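Local coordinates for protein octenoyl-CoA reductase/carboxylase (Streptomyces sp., PDB 4A0S) that probably catalyses the NADPH-dependent reductive carboxylation of 2-octenoyl-CoA, which yields a polyketide extender unit for cinnabaramide biosynthesis, at residues S403-G407 and L439-T445; E194-S199 and P382-V387; I277-D283 and R316-L321. One frame throughout, in Å; residues are numbered along the deposited sequence.

Contact 1 (S403-G407 and L439-T445); sequences SRQVG and LRGLTAT. With NAP (NADP nicotinamide-adenine-dinucleotide phosphate), chain F.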
# COMPACT_ATOMS: atom_id res chain seq x y z
N SER A 403 -9.40 -35.43 9.79
CA SER A 403 -8.23 -35.10 8.98
C SER A 403 -7.82 -36.27 8.08
O SER A 403 -6.63 -36.51 7.87
CB SER A 403 -7.09 -34.59 9.87
OG SER A 403 -5.94 -34.22 9.11
N ARG A 404 -8.82 -36.96 7.53
CA ARG A 404 -8.56 -38.11 6.68
C ARG A 404 -8.53 -37.74 5.22
O ARG A 404 -8.27 -38.59 4.36
CB ARG A 404 -9.63 -39.19 6.92
CG ARG A 404 -9.48 -39.93 8.25
CD ARG A 404 -10.61 -40.93 8.44
NE ARG A 404 -10.59 -41.99 7.44
CZ ARG A 404 -9.76 -43.02 7.45
NH1 ARG A 404 -8.85 -43.12 8.40
NH2 ARG A 404 -9.81 -43.94 6.49
N GLN A 405 -8.80 -36.47 4.93
CA GLN A 405 -8.79 -35.97 3.57
C GLN A 405 -7.54 -35.14 3.26
O GLN A 405 -6.86 -34.66 4.14
CB GLN A 405 -10.02 -35.09 3.36
CG GLN A 405 -9.82 -33.61 3.62
CD GLN A 405 -9.60 -33.24 5.08
OE1 GLN A 405 -9.56 -34.09 5.97
NE2 GLN A 405 -9.48 -31.95 5.33
N VAL A 406 -7.26 -35.00 1.98
CA VAL A 406 -6.40 -33.94 1.52
C VAL A 406 -7.28 -33.12 0.60
O VAL A 406 -8.30 -33.62 0.09
CB VAL A 406 -5.14 -34.48 0.82
CG1 VAL A 406 -4.35 -35.32 1.79
CG2 VAL A 406 -5.50 -35.28 -0.45
N GLY A 407 -6.91 -31.86 0.40
CA GLY A 407 -7.67 -31.00 -0.45
C GLY A 407 -9.08 -30.85 0.06
O GLY A 407 -9.30 -30.62 1.25
N LEU A 439 -5.75 -33.99 -7.06
CA LEU A 439 -5.94 -34.73 -5.82
C LEU A 439 -6.91 -35.90 -5.93
O LEU A 439 -7.25 -36.50 -4.91
CB LEU A 439 -6.38 -33.78 -4.70
CG LEU A 439 -5.39 -32.67 -4.36
CD1 LEU A 439 -5.93 -31.86 -3.21
CD2 LEU A 439 -3.97 -33.21 -4.03
N ARG A 440 -7.32 -36.25 -7.14
CA ARG A 440 -8.31 -37.31 -7.31
C ARG A 440 -7.84 -38.57 -6.58
O ARG A 440 -6.69 -39.00 -6.75
CB ARG A 440 -8.53 -37.63 -8.78
CG ARG A 440 -9.68 -38.59 -9.01
CD ARG A 440 -9.52 -39.39 -10.29
NE ARG A 440 -9.17 -38.57 -11.46
CZ ARG A 440 -9.92 -37.59 -11.97
NH1 ARG A 440 -11.08 -37.26 -11.43
NH2 ARG A 440 -9.49 -36.93 -13.04
N GLY A 441 -8.71 -39.13 -5.75
CA GLY A 441 -8.44 -40.42 -5.12
C GLY A 441 -7.45 -40.42 -3.96
O GLY A 441 -7.26 -41.44 -3.31
N LEU A 442 -6.82 -39.27 -3.70
CA LEU A 442 -5.84 -39.17 -2.61
C LEU A 442 -6.52 -38.97 -1.28
O LEU A 442 -7.56 -38.33 -1.21
CB LEU A 442 -4.87 -38.02 -2.85
CG LEU A 442 -3.99 -38.11 -4.10
CD1 LEU A 442 -2.86 -37.10 -3.99
CD2 LEU A 442 -3.45 -39.52 -4.30
N THR A 443 -5.92 -39.53 -0.24
CA THR A 443 -6.43 -39.40 1.11
C THR A 443 -5.26 -39.13 2.04
O THR A 443 -4.11 -39.17 1.62
CB THR A 443 -7.19 -40.67 1.58
OG1 THR A 443 -6.26 -41.76 1.69
CG2 THR A 443 -8.31 -41.05 0.62
N ALA A 444 -5.56 -38.85 3.31
CA ALA A 444 -4.53 -38.56 4.28
C ALA A 444 -4.06 -39.82 5.01
O ALA A 444 -3.09 -39.76 5.79
CB ALA A 444 -4.99 -37.51 5.29
N THR A 445 -4.72 -40.96 4.77
CA THR A 445 -4.31 -42.22 5.39
C THR A 445 -3.74 -43.20 4.37
O THR A 445 -4.30 -43.37 3.28
CB THR A 445 -5.49 -42.90 6.08
OG1 THR A 445 -6.48 -43.21 5.09
CG2 THR A 445 -6.08 -41.95 7.14
PA NAP F . -8.54 -28.82 6.26
O1A NAP F . -8.93 -29.10 4.76
O2A NAP F . -8.92 -29.87 7.25
O5B NAP F . -7.01 -28.66 6.27
C5B NAP F . -6.42 -28.26 7.49
C4B NAP F . -4.99 -28.76 7.46
O4B NAP F . -4.40 -28.31 8.69
C3B NAP F . -4.89 -30.31 7.45
O3B NAP F . -4.33 -30.64 6.20
C2B NAP F . -3.82 -30.62 8.49
O2B NAP F . -2.51 -30.60 7.94
C1B NAP F . -3.92 -29.50 9.46
N9A NAP F . -4.96 -29.84 10.45
C8A NAP F . -6.09 -30.55 10.30
N7A NAP F . -6.79 -30.59 11.44
C5A NAP F . -6.08 -29.88 12.32
C6A NAP F . -6.27 -29.60 13.64
N6A NAP F . -7.37 -30.03 14.26
N1A NAP F . -5.36 -28.86 14.26
C2A NAP F . -4.29 -28.40 13.63
N3A NAP F . -4.05 -28.67 12.37
C4A NAP F . -4.94 -29.41 11.70
O3 NAP F . -9.15 -27.42 6.74
PN NAP F . -9.00 -26.05 5.91
O1N NAP F . -10.33 -26.03 5.07
O2N NAP F . -7.69 -25.91 5.19
O5D NAP F . -9.16 -25.05 7.14
C5D NAP F . -8.05 -24.99 8.03
C4D NAP F . -8.42 -23.96 9.06
O4D NAP F . -8.68 -22.72 8.33
C3D NAP F . -9.72 -24.29 9.79
O3D NAP F . -9.44 -23.87 11.15
C2D NAP F . -10.75 -23.39 9.14
O2D NAP F . -11.82 -23.05 10.05
C1D NAP F . -9.88 -22.16 8.94
N1N NAP F . -10.40 -21.48 7.78
C2N NAP F . -10.62 -20.12 7.91
C3N NAP F . -11.10 -19.49 6.80
C7N NAP F . -11.35 -18.04 6.94
O7N NAP F . -11.03 -17.42 7.96
N7N NAP F . -11.97 -17.53 5.91
C4N NAP F . -11.36 -20.16 5.60
C5N NAP F . -11.13 -21.52 5.45
C6N NAP F . -10.64 -22.18 6.56
P2B NAP F . -1.38 -31.32 8.83
O1X NAP F . -0.27 -31.45 7.64
O2X NAP F . -0.84 -30.33 9.98
O3X NAP F . -2.08 -32.58 9.26
O HOH W 1 -9.27 -36.89 0.45

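Contact 2 (E194-S199 and P382-V387); sequences EEAAVS and PAMSAV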
# COMPACT_ATOMS: atom_id res chain seq x y z
N GLU A 194 -19.24 -30.54 -8.59
CA GLU A 194 -18.47 -30.81 -7.39
C GLU A 194 -17.10 -30.13 -7.46
O GLU A 194 -16.59 -29.62 -6.45
CB GLU A 194 -18.37 -32.32 -7.14
CG GLU A 194 -17.74 -33.11 -8.29
CD GLU A 194 -18.74 -33.53 -9.36
OE1 GLU A 194 -19.81 -32.90 -9.53
OE2 GLU A 194 -18.42 -34.51 -10.06
N GLU A 195 -16.50 -30.09 -8.64
CA GLU A 195 -15.21 -29.40 -8.80
C GLU A 195 -15.33 -27.90 -8.54
O GLU A 195 -14.49 -27.29 -7.87
CB GLU A 195 -14.71 -29.59 -10.22
CG GLU A 195 -14.08 -30.93 -10.50
CD GLU A 195 -14.00 -31.21 -11.99
OE1 GLU A 195 -14.30 -30.30 -12.77
OE2 GLU A 195 -13.62 -32.33 -12.36
N ALA A 196 -16.38 -27.31 -9.10
CA ALA A 196 -16.69 -25.89 -8.94
C ALA A 196 -16.98 -25.55 -7.46
O ALA A 196 -16.52 -24.54 -6.94
CB ALA A 196 -17.86 -25.51 -9.82
N ALA A 197 -17.72 -26.45 -6.80
CA ALA A 197 -18.17 -26.28 -5.41
C ALA A 197 -17.05 -26.26 -4.37
O ALA A 197 -17.20 -25.63 -3.33
CB ALA A 197 -19.16 -27.37 -5.06
N VAL A 198 -15.95 -26.96 -4.65
CA VAL A 198 -14.92 -27.16 -3.62
C VAL A 198 -14.07 -25.92 -3.34
O VAL A 198 -13.45 -25.81 -2.30
CB VAL A 198 -14.00 -28.38 -3.91
CG1 VAL A 198 -14.77 -29.68 -3.78
CG2 VAL A 198 -13.31 -28.27 -5.27
N SER A 199 -14.12 -24.96 -4.24
CA SER A 199 -13.13 -23.89 -4.24
C SER A 199 -13.47 -22.57 -3.57
O SER A 199 -12.59 -21.98 -2.96
CB SER A 199 -12.68 -23.63 -5.66
OG SER A 199 -12.02 -24.76 -6.16
N PRO A 382 -9.34 -27.07 -9.07
CA PRO A 382 -10.05 -27.48 -7.87
C PRO A 382 -9.22 -28.53 -7.16
O PRO A 382 -8.55 -29.33 -7.81
CB PRO A 382 -11.34 -28.10 -8.41
CG PRO A 382 -11.53 -27.47 -9.72
CD PRO A 382 -10.14 -27.33 -10.28
N ALA A 383 -9.27 -28.48 -5.83
CA ALA A 383 -8.52 -29.34 -4.95
C ALA A 383 -9.41 -30.50 -4.49
O ALA A 383 -9.19 -31.05 -3.43
CB ALA A 383 -8.03 -28.55 -3.76
N MET A 384 -10.40 -30.85 -5.30
CA MET A 384 -11.33 -31.91 -4.90
C MET A 384 -10.59 -33.22 -4.89
O MET A 384 -9.83 -33.52 -5.80
CB MET A 384 -12.50 -31.98 -5.86
CG MET A 384 -13.56 -32.98 -5.45
SD MET A 384 -14.84 -32.94 -6.68
CE MET A 384 -14.08 -33.90 -8.00
N SER A 385 -10.79 -34.00 -3.84
CA SER A 385 -10.13 -35.29 -3.71
C SER A 385 -11.12 -36.40 -3.46
O SER A 385 -10.78 -37.59 -3.57
CB SER A 385 -9.13 -35.25 -2.56
OG SER A 385 -9.78 -35.08 -1.32
N ALA A 386 -12.33 -36.02 -3.08
CA ALA A 386 -13.37 -36.98 -2.75
C ALA A 386 -14.71 -36.32 -2.94
O ALA A 386 -14.84 -35.10 -2.83
CB ALA A 386 -13.21 -37.48 -1.31
N VAL A 387 -15.71 -37.13 -3.26
CA VAL A 387 -17.05 -36.62 -3.44
C VAL A 387 -17.97 -37.54 -2.65
O VAL A 387 -17.82 -38.75 -2.71
CB VAL A 387 -17.46 -36.62 -4.94
CG1 VAL A 387 -18.80 -35.94 -5.12
CG2 VAL A 387 -16.39 -35.97 -5.80

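Contact 3 (I277-D283 and R316-L321); sequences ITDDIAD and RVTFGL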
# COMPACT_ATOMS: atom_id res chain seq x y z
N ILE A 277 7.64 -31.40 15.68
CA ILE A 277 6.56 -30.59 16.19
C ILE A 277 5.48 -31.51 16.76
O ILE A 277 5.06 -32.49 16.13
CB ILE A 277 6.00 -29.62 15.13
CG1 ILE A 277 7.08 -28.59 14.73
CG2 ILE A 277 4.74 -28.92 15.64
CD1 ILE A 277 6.74 -27.77 13.47
N THR A 278 5.09 -31.22 18.00
CA THR A 278 3.99 -31.89 18.67
C THR A 278 3.09 -30.78 19.20
O THR A 278 3.51 -29.64 19.26
CB THR A 278 4.49 -32.78 19.82
OG1 THR A 278 5.33 -32.01 20.70
CG2 THR A 278 5.28 -33.95 19.29
N ASP A 279 1.87 -31.10 19.62
CA ASP A 279 0.89 -30.06 19.97
C ASP A 279 1.20 -29.26 21.22
O ASP A 279 0.61 -28.20 21.45
CB ASP A 279 -0.51 -30.66 20.10
CG ASP A 279 -1.08 -31.03 18.77
OD1 ASP A 279 -0.42 -30.71 17.76
OD2 ASP A 279 -2.17 -31.64 18.73
N ASP A 280 2.14 -29.76 22.01
CA ASP A 280 2.49 -29.14 23.26
C ASP A 280 3.63 -28.15 23.04
O ASP A 280 4.01 -27.43 23.96
CB ASP A 280 2.90 -30.20 24.27
CG ASP A 280 4.03 -31.08 23.77
OD1 ASP A 280 5.13 -30.54 23.56
OD2 ASP A 280 3.83 -32.29 23.59
N ILE A 281 4.15 -28.12 21.81
CA ILE A 281 5.27 -27.23 21.51
C ILE A 281 4.97 -25.77 21.89
O ILE A 281 5.86 -25.04 22.34
CB ILE A 281 5.72 -27.34 20.04
CG1 ILE A 281 7.12 -26.75 19.87
CG2 ILE A 281 4.68 -26.68 19.10
CD1 ILE A 281 7.69 -26.97 18.50
N ALA A 282 3.70 -25.38 21.76
CA ALA A 282 3.25 -24.00 21.96
C ALA A 282 3.47 -23.49 23.38
O ALA A 282 3.65 -22.29 23.59
CB ALA A 282 1.78 -23.88 21.58
N ASP A 283 3.45 -24.42 24.34
CA ASP A 283 3.62 -24.12 25.77
C ASP A 283 5.09 -23.91 26.16
O ASP A 283 5.41 -23.55 27.29
CB ASP A 283 3.05 -25.26 26.63
CG ASP A 283 1.61 -25.62 26.26
OD1 ASP A 283 0.85 -24.73 25.82
OD2 ASP A 283 1.24 -26.80 26.45
N ARG A 316 -2.37 -22.18 17.29
CA ARG A 316 -1.51 -22.06 18.48
C ARG A 316 -0.23 -22.90 18.39
O ARG A 316 0.86 -22.44 18.74
CB ARG A 316 -2.36 -22.43 19.71
CG ARG A 316 -1.62 -22.98 20.90
CD ARG A 316 -2.49 -22.96 22.15
NE ARG A 316 -1.63 -23.17 23.32
CZ ARG A 316 -0.98 -22.21 23.97
NH1 ARG A 316 -1.09 -20.93 23.60
NH2 ARG A 316 -0.21 -22.51 25.00
N VAL A 317 -0.36 -24.11 17.88
CA VAL A 317 0.74 -25.06 17.84
C VAL A 317 1.88 -24.55 16.96
O VAL A 317 3.05 -24.70 17.30
CB VAL A 317 0.25 -26.44 17.38
CG1 VAL A 317 1.41 -27.33 16.99
CG2 VAL A 317 -0.54 -27.09 18.50
N THR A 318 1.53 -23.95 15.84
CA THR A 318 2.50 -23.54 14.83
C THR A 318 2.78 -22.05 14.85
O THR A 318 3.75 -21.58 14.25
CB THR A 318 2.00 -23.88 13.42
OG1 THR A 318 0.72 -23.29 13.21
CG2 THR A 318 1.88 -25.38 13.26
N PHE A 319 1.91 -21.28 15.50
CA PHE A 319 1.96 -19.84 15.30
C PHE A 319 3.24 -19.21 15.80
O PHE A 319 3.78 -18.32 15.16
CB PHE A 319 0.76 -19.14 15.91
CG PHE A 319 0.68 -17.70 15.56
CD1 PHE A 319 0.10 -17.30 14.37
CD2 PHE A 319 1.23 -16.73 16.39
CE1 PHE A 319 0.04 -15.96 14.02
CE2 PHE A 319 1.17 -15.38 16.04
CZ PHE A 319 0.59 -15.01 14.85
N GLY A 320 3.72 -19.64 16.97
CA GLY A 320 4.96 -19.15 17.53
C GLY A 320 6.09 -19.43 16.57
O GLY A 320 6.97 -18.60 16.38
N LEU A 321 6.04 -20.60 15.95
CA LEU A 321 7.01 -20.96 14.91
C LEU A 321 6.89 -20.01 13.73
O LEU A 321 7.89 -19.50 13.24
CB LEU A 321 6.78 -22.40 14.46
CG LEU A 321 6.83 -23.43 15.59
CD1 LEU A 321 6.17 -24.75 15.15
CD2 LEU A 321 8.26 -23.64 15.98

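Contact 1 (S403-G407 and L439-T445)
V406 is the main bump of this contact. Its side chain points at 439-445 and fills a hollow lined by L439, L442 and A444. V406 CG2 lies 3.7 Å from L442 CB and 4.4 Å from L439 CD2, while V406 CG1 reaches A444 CB at 4.2 Å. A type II turn from L439 to L442 brings the two leucines round to V406. Next along, L439 CD1 presses on G407 CA at 3.4 Å. A beta carbon at G407 would collide with that methyl. A444 is the bump from the other side: its CB sits 3.2 Å from S403 O. A444 N donates a hydrogen bond to R404 O (2.9 Å), the one direct hydrogen bond between the segments. Near it, water 1 fills a gap, accepting from V406 N and donating to L442 O. T445 CG2 covers one face of the R404 guanidinium. Q405 turns away from all this, and Q405 NE2 donates to O2A of NADP at 2.9 Å. The C-terminal tail thus backs a cofactor-binding loop. S403 closes helix 393-401 with a Schellman motif, strand 408-412 follows G407, and K257 and A260 of helix 255-263 pack against V406.

Contact 2 (E194-S199 and P382-V387)
M384, P382 and V198 have the most surface covered here. M384 reaches from the start of its strand to the first turn of helix 193-197. Its chi1 and chi2 are both t, which extends the chain as far as SD; chi3 is p and turns CE aside to E195 CG, 3.9 Å from M384 CE. M384 SD is 3.3 Å from E194 CG and 3.8 Å from E195 N. Both glutamates therefore offer their aliphatic parts to the methionine. Their carboxylates have other partners, G419 N for E194 and R428 for E195. P382 meets the helix from the loop before the strand. P382 CB packs 3.3 Å from E195 O and 3.7 Å from V198 CG2. V198 sits between the two: its CG1 touches M384 CB at 3.8 Å. V387 adds a smaller contact, with CG2 4.0 Å from E194 CG. No hydrogen bond crosses between the segments; side chains pack on one another and on the backbone of E195. The contact lays helix 193-197 and the residues after it against strands 384-389 and 408-412 of a mixed sheet, in this medium-chain dehydrogenase/reductase fold. The two strands run parallel, and K408 and A410 of the second also touch V198. Y236 of helix 232-243 and F375 of helix 365-376 close round S199, V198 and P382.

Contact 3 (I277-D283 and R316-L321)
Van der Waals packing, largely apolar, makes up most of this contact. V317 has the most surface covered, and the loop 277-283 wraps round it. V317 CG1 lies 3.9 Å from both I277 CG2 and I281 CG2. One turn further along the helix, L321 meets the same two isoleucines: L321 CD1 is 3.5 Å from I277 CD1, and L321 CD2 is 4.2 Å from I281 CD1. A282 is small enough for a close approach of the backbones, with its CA 4.9 Å from V317 CA. A282 CB touches R316 CG at 3.6 Å. Methyls also rest on backbone oxygens: V317 CG2 sits 3.4 Å from D279 O, and A282 CB 3.3 Å from R316 O. The segments belong to the Rossmann-type nucleotide-binding domain. Helix 316-325 follows strand 309-312 of the parallel sheet, and the loop joins helix 272-275 to helix 285-303. The charged contact is at the start of helix 316-325. R316 NH2 donates to D283 OD1 at 2.6 Å in a salt bridge, and A282 CB covers one face of the guanidinium. R316 NH1 is held by L342 O. Within the loop, a type I turn from T278 to I281 is closed by I281 N to T278 O (3.0 Å), and D283 N bonds to D280 O (3.1 Å). At the subunit interface, F319 meets F345 of a second subunit edge-to-face.

Contacts 1 and 2 adjoin, with centres 12 Å apart. S385 OG probably hydrogen-bonds to V406 O (2.5 Å), and L439 CD1 packs on A383 O at 3.4 Å. Along the chain, contact 2 closes before contact 1 opens. Contact 3 stands apart, its centre 24 Å from that of contact 1 and 30 Å from that of contact 2. Its two segments fall between those of contact 2 in the sequence. The three contacts lie at different distances from the same NADP. Contact 1 binds it through Q405. Between nearest atoms, the A383 side chain of contact 2 is about 9 Å from it, on its diphosphate side, and the D279 side chain of contact 3 about 6 Å from its adenine.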